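Local atomic coordinates of Glyco_hydro_cc domain-containing protein (Trichoderma gamsii, PDB entry 6UBD), a protein that probably binds beta-1,3-glucan oligosaccharides through the catalytic-core-like domain of a glycoside hydrolase family 128 (subgroup VII) member. Residues Pro70-Trp75 and Ala99-Phe104; Glu92-Thr97 and Ala132-Lys137; Glu106-Gly111 and Ala145-Lys150; Thr122-Trp127 and Asn159-Thr164; Gly138-Ser143 and Ser166-Ser171. All blocks are in the same frame, centred on the assembly; numbering follows the deposited sequence. Where two conformers were deposited one is given.

Contact 1: residues Pro70-Trp75 and Ala99-Phe104; sequences PVSMLW and AYVMGF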
# COMPACT_ATOMS: atom_id res chain seq x y z
N PRO A 70 2.00 -4.78 11.90
CA PRO A 70 2.90 -4.94 10.77
C PRO A 70 2.29 -5.78 9.65
O PRO A 70 2.06 -6.98 9.82
CB PRO A 70 4.14 -5.64 11.37
CG PRO A 70 3.74 -6.03 12.77
CD PRO A 70 2.25 -5.83 12.91
N VAL A 71 1.97 -5.16 8.53
CA VAL A 71 1.23 -5.83 7.46
C VAL A 71 2.26 -6.48 6.51
O VAL A 71 3.20 -5.84 5.99
CB VAL A 71 0.31 -4.86 6.73
CG1 VAL A 71 -0.36 -5.48 5.49
CG2 VAL A 71 -0.71 -4.28 7.68
N SER A 72 2.09 -7.81 6.27
CA SER A 72 3.01 -8.60 5.42
C SER A 72 2.73 -8.37 3.93
O SER A 72 1.58 -8.06 3.57
CB SER A 72 2.80 -10.07 5.80
OG SER A 72 3.58 -11.01 5.03
N MET A 73 3.73 -8.59 3.11
CA MET A 73 3.57 -8.57 1.63
C MET A 73 4.33 -9.75 1.03
O MET A 73 5.44 -10.03 1.47
CB MET A 73 4.09 -7.26 1.02
CG MET A 73 3.99 -7.18 -0.47
SD MET A 73 4.51 -5.64 -1.26
CE MET A 73 3.34 -4.42 -0.65
N LEU A 74 3.76 -10.36 -0.02
CA LEU A 74 4.58 -11.13 -1.01
C LEU A 74 4.75 -10.24 -2.27
O LEU A 74 3.82 -10.05 -3.01
CB LEU A 74 3.95 -12.48 -1.36
CG LEU A 74 4.67 -13.25 -2.48
CD1 LEU A 74 6.12 -13.53 -2.10
CD2 LEU A 74 4.00 -14.58 -2.74
N TRP A 75 5.94 -9.66 -2.43
CA TRP A 75 6.16 -8.61 -3.42
C TRP A 75 6.00 -9.14 -4.86
O TRP A 75 5.40 -8.43 -5.73
CB TRP A 75 7.54 -7.97 -3.17
CG TRP A 75 7.91 -6.78 -4.02
CD1 TRP A 75 7.73 -5.45 -3.68
CD2 TRP A 75 8.60 -6.75 -5.29
NE1 TRP A 75 8.20 -4.61 -4.67
CE2 TRP A 75 8.74 -5.39 -5.66
CE3 TRP A 75 9.06 -7.75 -6.19
CZ2 TRP A 75 9.39 -5.00 -6.84
CZ3 TRP A 75 9.69 -7.36 -7.35
CH2 TRP A 75 9.84 -6.00 -7.68
N ALA A 99 -1.69 -11.24 10.72
CA ALA A 99 -3.09 -10.79 10.73
C ALA A 99 -3.52 -10.28 9.34
O ALA A 99 -4.70 -10.50 8.97
CB ALA A 99 -3.31 -9.71 11.77
N TYR A 100 -2.61 -9.64 8.58
CA TYR A 100 -2.93 -9.05 7.27
C TYR A 100 -1.79 -9.36 6.29
O TYR A 100 -0.62 -9.15 6.67
CB TYR A 100 -3.11 -7.53 7.38
CG TYR A 100 -4.18 -7.03 8.36
CD1 TYR A 100 -3.89 -6.85 9.70
CD2 TYR A 100 -5.48 -6.79 7.97
CE1 TYR A 100 -4.87 -6.44 10.61
CE2 TYR A 100 -6.45 -6.35 8.85
CZ TYR A 100 -6.16 -6.21 10.20
OH TYR A 100 -7.11 -5.80 11.12
N VAL A 101 -2.14 -9.78 5.06
CA VAL A 101 -1.10 -10.06 4.03
C VAL A 101 -1.58 -9.48 2.71
O VAL A 101 -2.73 -9.77 2.30
CB VAL A 101 -0.70 -11.51 3.94
CG1 VAL A 101 -1.86 -12.36 3.72
CG2 VAL A 101 0.38 -11.84 2.90
N MET A 102 -0.69 -8.76 2.04
CA MET A 102 -0.97 -8.21 0.71
C MET A 102 -0.26 -9.04 -0.39
O MET A 102 0.92 -9.44 -0.21
CB MET A 102 -0.49 -6.75 0.61
CG MET A 102 -1.10 -5.78 1.64
SD MET A 102 -0.42 -4.15 1.69
CE MET A 102 1.23 -4.43 2.34
N GLY A 103 -0.89 -9.09 -1.57
CA GLY A 103 -0.26 -9.67 -2.75
C GLY A 103 0.65 -8.72 -3.52
O GLY A 103 1.16 -7.69 -2.95
N PHE A 104 0.91 -9.05 -4.78
CA PHE A 104 2.08 -8.57 -5.53
C PHE A 104 2.06 -7.02 -5.68
O PHE A 104 1.00 -6.44 -5.90
CB PHE A 104 2.21 -9.25 -6.88
CG PHE A 104 1.85 -10.71 -6.82
CD1 PHE A 104 2.62 -11.64 -6.09
CD2 PHE A 104 0.68 -11.18 -7.40
CE1 PHE A 104 2.23 -12.97 -5.95
CE2 PHE A 104 0.28 -12.50 -7.23
CZ PHE A 104 1.04 -13.38 -6.51
O HOH W 1 -0.28 -8.31 10.32
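Met102 has CG anti to its carbonyl carbon (chi1 -58°) and turns sharply at its last torsion (chi3 -68°), which carries its methyl across to Val71 and Met73. Met102 CE sits 3.7 Å from Val71 CG1, the two side chains meeting at about a right angle. The same CE lies 3.7 Å from CE of Met73, a methyl-to-methyl touch. On the other face of the sheet, Ser72 OG approaches Val101 CG2 at 3.9 Å while bonding to the carbonyl of Pro58. In the sheet itself a parallel ladder forms: Ser72 N reaches Tyr100 O at 3.0 Å, Met102 N reaches Ser72 O at 2.8 Å, and Leu74 N meets Met102 O at 3.0 Å. Beyond it, Leu74 CD2 lies alongside Phe104 CE1 at 4.0 Å. Replacing Met102 by an alanine would probably open a gap on this face and leave the Met73 methyl and Val71 CG1 without their shared partner. The ladder joins the strands of a beta-alpha-beta unit, here part of a barrel-like sheet. Chemically, main-chain amides and carbonyls provide the polar bonding between the segments, while buried methyls and thioethers fill the face that Met73 and Met102 share.

Contact 2: residues Glu92-Thr97 and Ala132-Lys137; sequences EHLNST and APMGQK
Thr97 and Lys137 make the closest approach of this contact. The lysine chain passes obliquely by the threonine hydroxyl, with Lys137 CE 3.4 Å and Lys137 CB 3.6 Å from Thr97 OG1, so that the chain curls along one side of the oxygen. The bend at Lys137 chi3 (-71°) brings the outer half of the chain back beside this atom; Lys137 NZ is 3.5 Å from Thr97 OG1. The other branch of the threonine, CG2, lies 3.8 Å from Met134 O, and thus rests against the last turn of the helix. Further along, the Met134 methyl reaches between two groups of the loop: Met134 CE is 3.9 Å from Leu94 CD1, where the side chains cross at about a right angle, and 3.7 Å from Ser96 O. Met134 has two conformers, so its methyl contacts are less certain than those of Thr97. In the second shell, Lys137 N bonds to Pro133 O at 3.1 Å, which fixes the root of the lysine at the helix end, and the Schellman motif at Gly138 then turns the chain away. Pro98 packs against Met134, and Lys165 NZ makes a weak bond to Gly135 O. The contact lies at the protein surface and joins two helix-to-strand connections: residues 92-97 lead from helix 82-92 into strand 100-102, and helix 120-136 leads into strand 140-142. Such packing between successive alpha-to-beta connections belongs to the N-terminal rim of a beta/alpha barrel, the end away from where the active site of such folds usually lies.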
# COMPACT_ATOMS: atom_id res chain seq x y z
N GLU A 92 8.37 -17.90 1.96
CA GLU A 92 8.28 -19.36 2.04
C GLU A 92 8.69 -19.88 3.43
O GLU A 92 8.16 -20.97 3.83
CB GLU A 92 9.12 -20.05 0.95
CG GLU A 92 8.65 -19.73 -0.47
CD GLU A 92 9.59 -20.21 -1.60
OE1 GLU A 92 10.86 -20.13 -1.41
OE2 GLU A 92 9.13 -20.51 -2.72
N HIS A 93 9.62 -19.19 4.13
CA HIS A 93 10.17 -19.64 5.44
C HIS A 93 9.37 -19.06 6.62
O HIS A 93 9.75 -19.38 7.76
CB HIS A 93 11.67 -19.28 5.54
CG HIS A 93 12.59 -20.08 4.69
ND1 HIS A 93 12.34 -21.40 4.33
CD2 HIS A 93 13.79 -19.76 4.14
CE1 HIS A 93 13.34 -21.86 3.61
NE2 HIS A 93 14.26 -20.88 3.49
N LEU A 94 8.29 -18.30 6.40
CA LEU A 94 7.56 -17.71 7.56
C LEU A 94 7.11 -18.83 8.50
O LEU A 94 6.58 -19.84 8.03
CB LEU A 94 6.34 -16.89 7.13
CG LEU A 94 6.70 -15.55 6.50
CD1 LEU A 94 5.47 -14.96 5.84
CD2 LEU A 94 7.26 -14.55 7.50
N ASN A 95 7.34 -18.69 9.80
CA ASN A 95 6.99 -19.79 10.71
C ASN A 95 5.61 -19.50 11.28
O ASN A 95 5.29 -20.15 12.23
CB ASN A 95 8.11 -20.06 11.72
CG ASN A 95 8.61 -18.85 12.46
OD1 ASN A 95 7.89 -17.85 12.59
ND2 ASN A 95 9.82 -18.95 12.98
N SER A 96 4.80 -18.63 10.67
CA SER A 96 3.69 -17.97 11.39
C SER A 96 2.68 -17.41 10.42
O SER A 96 3.06 -17.07 9.29
CB SER A 96 4.18 -16.90 12.35
OG SER A 96 4.57 -15.75 11.63
N THR A 97 1.51 -17.07 10.93
CA THR A 97 0.43 -16.47 10.16
C THR A 97 0.25 -15.00 10.56
O THR A 97 -0.05 -14.72 11.72
CB THR A 97 -0.87 -17.28 10.29
OG1 THR A 97 -0.70 -18.66 9.90
CG2 THR A 97 -1.99 -16.69 9.47
N ALA A 132 -3.21 -17.78 -0.54
CA ALA A 132 -4.50 -18.35 -0.10
C ALA A 132 -4.38 -19.23 1.15
O ALA A 132 -5.25 -19.09 2.01
CB ALA A 132 -5.21 -19.05 -1.22
N PRO A 133 -3.32 -20.04 1.33
CA PRO A 133 -3.28 -20.83 2.55
C PRO A 133 -3.15 -19.99 3.83
O PRO A 133 -3.60 -20.39 4.91
CB PRO A 133 -2.01 -21.68 2.35
CG PRO A 133 -1.95 -21.81 0.84
CD PRO A 133 -2.30 -20.45 0.31
N MET A 134 -2.50 -18.83 3.75
CA MET A 134 -2.45 -17.87 4.90
C MET A 134 -3.86 -17.39 5.22
O MET A 134 -4.21 -17.27 6.39
CB MET A 134 -1.55 -16.68 4.61
CG MET A 134 -0.11 -17.07 4.46
SD MET A 134 0.62 -17.50 6.06
CE MET A 134 2.37 -17.29 5.71
N GLY A 135 -4.66 -17.10 4.21
CA GLY A 135 -6.06 -16.74 4.46
C GLY A 135 -6.86 -17.87 5.09
O GLY A 135 -7.68 -17.61 5.97
N GLN A 136 -6.64 -19.12 4.67
CA GLN A 136 -7.30 -20.30 5.29
C GLN A 136 -6.94 -20.37 6.78
O GLN A 136 -7.78 -20.83 7.56
CB GLN A 136 -6.97 -21.57 4.50
CG GLN A 136 -7.69 -22.88 4.93
CD GLN A 136 -7.20 -23.59 6.18
OE1 GLN A 136 -6.01 -23.58 6.57
NE2 GLN A 136 -8.15 -24.26 6.82
N LYS A 137 -5.72 -19.99 7.16
CA LYS A 137 -5.28 -20.01 8.58
C LYS A 137 -5.73 -18.74 9.32
O LYS A 137 -5.38 -18.62 10.52
CB LYS A 137 -3.76 -20.11 8.55
CG LYS A 137 -3.26 -21.46 8.10
CD LYS A 137 -1.85 -21.68 8.29
CE LYS A 137 -0.91 -20.93 7.39
NZ LYS A 137 0.51 -21.13 7.79

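Contact 3: residues Glu106-Gly111 and Ala145-Lys150; sequences EPDCSG and AMCRQK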
# COMPACT_ATOMS: atom_id res chain seq x y z
N GLU A 106 2.57 -4.19 -8.03
CA GLU A 106 2.66 -3.67 -9.44
C GLU A 106 3.15 -4.77 -10.40
O GLU A 106 4.10 -4.59 -11.15
CB GLU A 106 3.55 -2.42 -9.47
CG GLU A 106 2.96 -1.26 -8.59
CD GLU A 106 3.72 0.05 -8.71
OE1 GLU A 106 4.85 0.04 -9.26
OE2 GLU A 106 3.18 1.09 -8.20
N PRO A 107 2.42 -5.92 -10.50
CA PRO A 107 2.78 -6.96 -11.48
C PRO A 107 2.66 -6.44 -12.91
O PRO A 107 3.25 -7.09 -13.82
CB PRO A 107 1.80 -8.08 -11.12
CG PRO A 107 0.56 -7.37 -10.63
CD PRO A 107 1.15 -6.23 -9.80
N ASP A 108 1.87 -5.38 -13.16
CA ASP A 108 1.65 -4.74 -14.47
C ASP A 108 2.72 -3.70 -14.84
O ASP A 108 2.55 -3.07 -15.90
CB ASP A 108 0.22 -4.15 -14.53
CG ASP A 108 -0.14 -3.17 -13.41
OD1 ASP A 108 0.50 -3.20 -12.32
OD2 ASP A 108 -1.11 -2.39 -13.66
N CYS A 109 3.80 -3.60 -14.09
CA CYS A 109 4.93 -2.70 -14.46
C CYS A 109 6.27 -3.50 -14.37
O CYS A 109 6.33 -4.59 -13.76
CB CYS A 109 5.00 -1.46 -13.58
SG CYS A 109 4.03 -0.03 -14.13
N SER A 110 7.33 -2.97 -14.95
CA SER A 110 8.64 -3.62 -15.12
C SER A 110 9.73 -2.83 -14.38
O SER A 110 9.50 -1.74 -13.82
CB SER A 110 8.98 -3.82 -16.63
OG SER A 110 9.06 -2.58 -17.27
N GLY A 111 10.90 -3.42 -14.34
CA GLY A 111 12.07 -2.83 -13.70
C GLY A 111 12.53 -3.71 -12.53
O GLY A 111 11.71 -4.01 -11.63
N ALA A 145 -1.58 -4.99 -6.12
CA ALA A 145 -1.74 -3.51 -6.36
C ALA A 145 -1.26 -3.09 -7.75
O ALA A 145 -0.12 -3.43 -8.10
CB ALA A 145 -1.06 -2.69 -5.27
N MET A 146 -2.14 -2.47 -8.53
CA MET A 146 -1.81 -2.18 -9.94
C MET A 146 -1.12 -0.82 -10.15
O MET A 146 -1.60 0.27 -9.71
CB MET A 146 -3.11 -2.13 -10.75
CG MET A 146 -3.87 -3.48 -10.74
SD MET A 146 -2.92 -4.92 -11.33
CE MET A 146 -2.58 -5.74 -9.76
N CYS A 147 -0.06 -0.80 -10.92
CA CYS A 147 0.58 0.49 -11.33
C CYS A 147 -0.29 1.24 -12.32
O CYS A 147 -0.16 2.47 -12.42
CB CYS A 147 2.00 0.29 -11.87
SG CYS A 147 2.07 -0.49 -13.50
N ARG A 148 -1.17 0.58 -13.05
CA ARG A 148 -2.01 1.26 -14.05
C ARG A 148 -3.20 1.98 -13.37
O ARG A 148 -3.96 2.65 -14.11
CB ARG A 148 -2.55 0.30 -15.15
CG ARG A 148 -1.60 -0.12 -16.25
CD ARG A 148 -1.44 0.96 -17.27
NE ARG A 148 -0.61 0.59 -18.37
CZ ARG A 148 -0.22 1.40 -19.31
NH1 ARG A 148 -0.55 2.68 -19.30
NH2 ARG A 148 0.52 0.94 -20.31
N GLN A 149 -3.37 1.86 -12.06
CA GLN A 149 -4.40 2.68 -11.36
C GLN A 149 -5.77 2.42 -11.99
O GLN A 149 -6.08 1.19 -12.28
CB GLN A 149 -4.03 4.16 -11.31
CG GLN A 149 -2.67 4.42 -10.66
CD GLN A 149 -2.46 5.90 -10.41
OE1 GLN A 149 -3.20 6.54 -9.60
NE2 GLN A 149 -1.49 6.54 -11.08
N LYS A 150 -6.60 3.39 -12.26
CA LYS A 150 -7.94 3.16 -12.84
C LYS A 150 -7.90 2.62 -14.30
O LYS A 150 -8.99 2.16 -14.74
CB LYS A 150 -8.79 4.41 -12.80
CG LYS A 150 -8.32 5.51 -13.75
CD LYS A 150 -9.10 6.85 -13.75
CE LYS A 150 -8.75 7.83 -14.91
NZ LYS A 150 -8.79 7.26 -16.33
O HOH W 2 0.89 -2.17 -17.98
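The carboxylate of Asp108 faces the backbone of the turn from Met146 to Gln149, each oxygen taking a different N-H. Cys147 N meets Asp108 OD1 on its syn side at 2.8 Å, close to the carboxylate plane, whereas Arg148 N approaches Asp108 OD2 at 3.0 Å from above that plane, 36° out of it. Asp108 holds CG between its backbone N and carbonyl carbon (chi1 56°), which swings the acid over these two amides. Two bonds from neighbouring residues fix the rotation of the carboxylate. Beside it, the disulfide links Cys109 SG to Cys147 SG at 2.1 Å, with a near-perpendicular torsion of 92° about the sulfur-sulfur bond. Glu106 runs extended past the same cysteine, its CD 3.6 Å from Cys147 CB, and its oxygens go on to His173 and Ser115. Pro107 and Met146 cross at about a right angle, with Met146 CE 3.6 Å from Pro107 CG. Glu106 N also donates to Ala145 O at 2.8 Å, nearly in line with the C=O but bent at the hydrogen. A water accepts from Arg148 NE and donates to Asp108 O, a further tie at the surface side. The Glu106-Pro107 pair, just after strand 100-102, is consistent with the fourth-strand acid/base position of clan GH-A hydrolases, though no catalytic role is established here. The two loops follow strands 100-102 and 140-142; Trp154 of helix 154-159 packs against Pro107, Asp108 and Met146, Tyr189 of helix 179-193 reaches Met146, and strand 170-176 brings His173 and Phe175 to Glu106.

Contact 4: residues Thr122-Trp127 and Asn159-Thr164; sequences TGVSLW and NQQQLT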
# COMPACT_ATOMS: atom_id res chain seq x y z
N THR A 122 1.25 -16.58 -13.89
CA THR A 122 2.26 -16.70 -12.83
C THR A 122 1.71 -16.20 -11.48
O THR A 122 1.88 -16.83 -10.44
CB THR A 122 3.51 -15.93 -13.27
OG1 THR A 122 3.96 -16.51 -14.51
CG2 THR A 122 4.61 -15.95 -12.23
N GLY A 123 0.97 -15.08 -11.51
CA GLY A 123 0.29 -14.59 -10.32
C GLY A 123 -0.67 -15.56 -9.66
O GLY A 123 -0.71 -15.68 -8.44
N VAL A 124 -1.49 -16.20 -10.49
CA VAL A 124 -2.46 -17.20 -9.96
C VAL A 124 -1.74 -18.36 -9.23
O VAL A 124 -2.13 -18.72 -8.09
CB VAL A 124 -3.32 -17.79 -11.10
CG1 VAL A 124 -4.09 -19.01 -10.66
CG2 VAL A 124 -4.23 -16.70 -11.69
N SER A 125 -0.63 -18.82 -9.82
CA SER A 125 0.10 -19.96 -9.22
C SER A 125 0.70 -19.56 -7.86
O SER A 125 0.58 -20.30 -6.85
CB SER A 125 1.20 -20.44 -10.15
OG SER A 125 1.90 -21.56 -9.58
N LEU A 126 1.28 -18.35 -7.78
CA LEU A 126 1.88 -17.86 -6.51
C LEU A 126 0.78 -17.60 -5.49
O LEU A 126 0.95 -17.93 -4.29
CB LEU A 126 2.69 -16.58 -6.77
CG LEU A 126 3.97 -16.74 -7.57
CD1 LEU A 126 4.35 -15.41 -8.23
CD2 LEU A 126 5.10 -17.28 -6.67
N TRP A 127 -0.31 -17.00 -5.91
CA TRP A 127 -1.42 -16.67 -4.99
C TRP A 127 -1.95 -17.98 -4.39
O TRP A 127 -2.06 -18.10 -3.13
CB TRP A 127 -2.54 -15.91 -5.72
CG TRP A 127 -3.70 -15.54 -4.85
CD1 TRP A 127 -4.80 -16.28 -4.52
CD2 TRP A 127 -3.88 -14.30 -4.14
NE1 TRP A 127 -5.64 -15.61 -3.65
CE2 TRP A 127 -5.12 -14.35 -3.48
CE3 TRP A 127 -3.18 -13.07 -4.11
CZ2 TRP A 127 -5.59 -13.29 -2.66
CZ3 TRP A 127 -3.63 -12.01 -3.30
CH2 TRP A 127 -4.84 -12.13 -2.62
N ASN A 159 -8.88 -11.59 -11.43
CA ASN A 159 -10.14 -11.77 -10.66
C ASN A 159 -11.07 -12.80 -11.33
O ASN A 159 -11.94 -13.33 -10.61
CB ASN A 159 -10.86 -10.44 -10.55
CG ASN A 159 -12.10 -10.49 -9.69
OD1 ASN A 159 -11.99 -10.89 -8.52
ND2 ASN A 159 -13.23 -9.99 -10.18
N GLN A 160 -10.90 -13.06 -12.62
CA GLN A 160 -11.72 -14.04 -13.36
C GLN A 160 -11.10 -15.43 -13.31
O GLN A 160 -11.70 -16.41 -13.87
CB GLN A 160 -11.99 -13.62 -14.81
CG GLN A 160 -12.97 -12.46 -14.97
CD GLN A 160 -14.31 -12.70 -14.31
OE1 GLN A 160 -14.99 -13.68 -14.59
NE2 GLN A 160 -14.67 -11.72 -13.49
N GLN A 161 -9.97 -15.64 -12.66
CA GLN A 161 -9.30 -16.95 -12.61
C GLN A 161 -9.77 -17.76 -11.42
O GLN A 161 -10.44 -17.25 -10.49
CB GLN A 161 -7.80 -16.70 -12.50
CG GLN A 161 -7.23 -15.87 -13.63
CD GLN A 161 -7.64 -16.36 -14.99
OE1 GLN A 161 -8.20 -15.57 -15.79
NE2 GLN A 161 -7.44 -17.62 -15.29
N GLN A 162 -9.39 -19.02 -11.36
CA GLN A 162 -9.73 -19.96 -10.26
C GLN A 162 -8.74 -19.72 -9.11
O GLN A 162 -7.58 -20.16 -9.20
CB GLN A 162 -9.79 -21.38 -10.77
CG GLN A 162 -10.09 -22.41 -9.70
CD GLN A 162 -10.33 -23.81 -10.22
OE1 GLN A 162 -9.97 -24.18 -11.35
NE2 GLN A 162 -10.98 -24.60 -9.41
N LEU A 163 -9.18 -18.99 -8.10
CA LEU A 163 -8.39 -18.70 -6.90
C LEU A 163 -8.96 -19.56 -5.78
O LEU A 163 -10.17 -19.53 -5.58
CB LEU A 163 -8.40 -17.20 -6.56
CG LEU A 163 -7.95 -16.23 -7.65
CD1 LEU A 163 -8.01 -14.80 -7.17
CD2 LEU A 163 -6.54 -16.54 -8.12
N THR A 164 -8.13 -20.17 -5.00
CA THR A 164 -8.64 -21.05 -3.91
C THR A 164 -9.40 -20.27 -2.85
O THR A 164 -10.39 -20.74 -2.25
CB THR A 164 -7.54 -22.00 -3.43
OG1 THR A 164 -6.43 -21.34 -2.86
CG2 THR A 164 -6.98 -22.78 -4.58
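Trp127 N donates to Gly123 O at 2.9 Å, the shortest polar bond within these two segments, and this helical bond anchors the residue whose indole meets Leu163 across the contact. The side chain has CG anti to the backbone N (chi1 -180°), which leads the indole off the helix toward residues 159-164. There Leu163 CD2 comes within 4.0 Å of Trp127 CD1, obliquely to the ring, the two side chains crossing at about a right angle. One turn earlier, Val124 makes the other apolar touch. Its CG2 lies 3.7 Å from both CB and CG of Gln161, so a single methyl rests on the aliphatic root of the glutamine. The bend at chi2 of Gln161 (-49°) turns its amide away from the chain axis, and OE1 bonds weakly to Gln157. The second methyl, Val124 CG1, is 4.0 Å from Gln162 O, and CG2 lies 4.3 Å from Leu163 CD2, so the valine bears on three successive residues of the loop. Polar anchoring pairs atoms of these segments with residues just beyond them. Asn128, next in the helix, bonds through ND2 to Gln162 O and through OD1 to Thr164 N, which straddles Leu163 and fixes its backbone, while Trp127 NE1 donates to Lys165 O. Phe158 of helix 154-159 packs against Val124 and Leu163. The direct touches between residues 122-127 and 159-164 are thus apolar or weakly directional, while hydrogen bonds from Asn128 and from the indole N-H to Lys165 O hold the loop to the helix.

Contact 5: residues Gly138-Ser143 and Ser166-Ser171; sequences GAALGS and SWDFTS
Leu141 O accepts from two successive backbone amides, Asp168 N at 2.8 Å and Phe169 N at 3.1 Å, and Ser143 N donates to Phe169 O at 2.9 Å, beside the single bridge between Gly142 and Phe169. Side-chain bonds follow: Asp168 OD2 uses its anti lone pair to take Leu141 N at 2.8 Å, almost straight (172°), and a water links the same oxygen to Ala139 O. The two serines bond reciprocally, Ser171 OG to Ser143 O at 2.9 Å and Ser171 N to Ser143 OG at 2.9 Å. CH-pi contacts are the third kind. Gly142 CA lies over the face of Phe169, 3.5 Å from its centroid, where a side chain would collide with the ring. Trp167 CG lies between its backbone N and carbonyl carbon (chi1 61°), which brings a face of its five-membered ring against Ser143 CB; NE1 donates to Thr170 OG1. With Trp167 cut back to an alanine, Ser143 CB would probably lose the ring face it rests on and Thr170 OG1 its indole donor. Leu141, Ser143 and Phe169 find partners for both N and O, and since a single backbone bridge pairs the strands, much of the joining falls to Asp168, the serines and the ring-face contacts.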
# COMPACT_ATOMS: atom_id res chain seq x y z
N GLY A 138 -6.44 -17.80 8.69
CA GLY A 138 -7.06 -16.64 9.35
C GLY A 138 -6.58 -15.26 8.94
O GLY A 138 -7.14 -14.25 9.42
N ALA A 139 -5.54 -15.16 8.10
CA ALA A 139 -5.12 -13.81 7.68
C ALA A 139 -6.21 -13.13 6.83
O ALA A 139 -6.84 -13.81 5.98
CB ALA A 139 -3.84 -13.90 6.87
N ALA A 140 -6.37 -11.80 6.97
CA ALA A 140 -7.10 -10.99 5.99
C ALA A 140 -6.19 -10.76 4.77
O ALA A 140 -5.00 -10.43 4.94
CB ALA A 140 -7.53 -9.67 6.58
N LEU A 141 -6.77 -10.99 3.56
CA LEU A 141 -5.96 -10.95 2.32
C LEU A 141 -6.18 -9.66 1.51
O LEU A 141 -7.36 -9.34 1.25
CB LEU A 141 -6.33 -12.18 1.45
CG LEU A 141 -6.11 -13.56 2.07
CD1 LEU A 141 -6.33 -14.64 1.01
CD2 LEU A 141 -4.70 -13.71 2.62
N GLY A 142 -5.08 -9.06 1.06
CA GLY A 142 -5.16 -7.90 0.19
C GLY A 142 -4.84 -8.30 -1.24
O GLY A 142 -3.85 -9.00 -1.50
N SER A 143 -5.52 -7.69 -2.23
CA SER A 143 -5.26 -7.97 -3.63
C SER A 143 -3.85 -7.55 -4.01
O SER A 143 -3.27 -6.61 -3.36
CB SER A 143 -6.26 -7.28 -4.55
OG SER A 143 -6.01 -5.86 -4.69
N SER A 166 -10.41 -15.88 -2.62
CA SER A 166 -10.26 -14.48 -3.13
C SER A 166 -9.77 -13.54 -2.02
O SER A 166 -9.58 -13.93 -0.85
CB SER A 166 -11.51 -14.02 -3.80
OG SER A 166 -11.31 -12.78 -4.46
N TRP A 167 -9.54 -12.28 -2.38
CA TRP A 167 -9.09 -11.25 -1.41
C TRP A 167 -10.27 -10.67 -0.63
O TRP A 167 -11.42 -10.72 -1.00
CB TRP A 167 -8.28 -10.16 -2.09
CG TRP A 167 -8.94 -9.35 -3.15
CD1 TRP A 167 -9.59 -8.16 -2.96
CD2 TRP A 167 -8.89 -9.57 -4.56
NE1 TRP A 167 -9.97 -7.65 -4.17
CE2 TRP A 167 -9.55 -8.48 -5.17
CE3 TRP A 167 -8.38 -10.62 -5.35
CZ2 TRP A 167 -9.68 -8.42 -6.56
CZ3 TRP A 167 -8.48 -10.50 -6.71
CH2 TRP A 167 -9.10 -9.40 -7.29
N ASP A 168 -9.93 -10.12 0.55
CA ASP A 168 -10.89 -9.40 1.44
C ASP A 168 -10.88 -7.86 1.21
O ASP A 168 -11.97 -7.25 1.32
CB ASP A 168 -10.51 -9.73 2.87
CG ASP A 168 -10.56 -11.19 3.25
OD1 ASP A 168 -11.69 -11.74 3.13
OD2 ASP A 168 -9.48 -11.81 3.47
N PHE A 169 -9.72 -7.30 0.85
CA PHE A 169 -9.60 -5.85 0.62
C PHE A 169 -8.79 -5.68 -0.67
O PHE A 169 -7.83 -6.42 -0.93
CB PHE A 169 -9.01 -5.08 1.84
CG PHE A 169 -7.60 -5.44 2.25
CD1 PHE A 169 -7.33 -6.44 3.19
CD2 PHE A 169 -6.51 -4.79 1.71
CE1 PHE A 169 -6.03 -6.68 3.60
CE2 PHE A 169 -5.21 -5.06 2.08
CZ PHE A 169 -4.98 -5.98 3.06
N THR A 170 -9.18 -4.67 -1.46
CA THR A 170 -8.56 -4.38 -2.75
C THR A 170 -7.41 -3.38 -2.48
O THR A 170 -7.69 -2.21 -1.95
CB THR A 170 -9.56 -3.78 -3.74
OG1 THR A 170 -10.64 -4.74 -3.92
CG2 THR A 170 -8.92 -3.54 -5.08
N SER A 171 -6.16 -3.69 -2.76
CA SER A 171 -4.99 -2.77 -2.58
C SER A 171 -4.87 -1.93 -3.81
O SER A 171 -4.83 -2.46 -4.95
CB SER A 171 -3.71 -3.61 -2.43
OG SER A 171 -3.79 -4.54 -1.38
O HOH W 3 -9.06 -14.29 4.56

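Following the chain from the N terminus, contact 1 closes the loop from strand 69-73 through helix 82-92 to strand 100-102. Contact 2 starts inside that loop, at residues 92-97, and ends on helix 120-136, so it crosses contact 1. Contacts 3 and 4 begin within contact 2's loop and end beyond it; each crosses contact 2, and they cross one another. Contact 5, from residues 138-143 to 166-171, begins after contact 2 has closed and crosses contacts 3 and 4. None encloses another. Contacts 1 and 5 share a sheet through strands 100-102 and 140-142, contacts 2 and 4 use helix 120-136, and contact 3 joins loops after two strands.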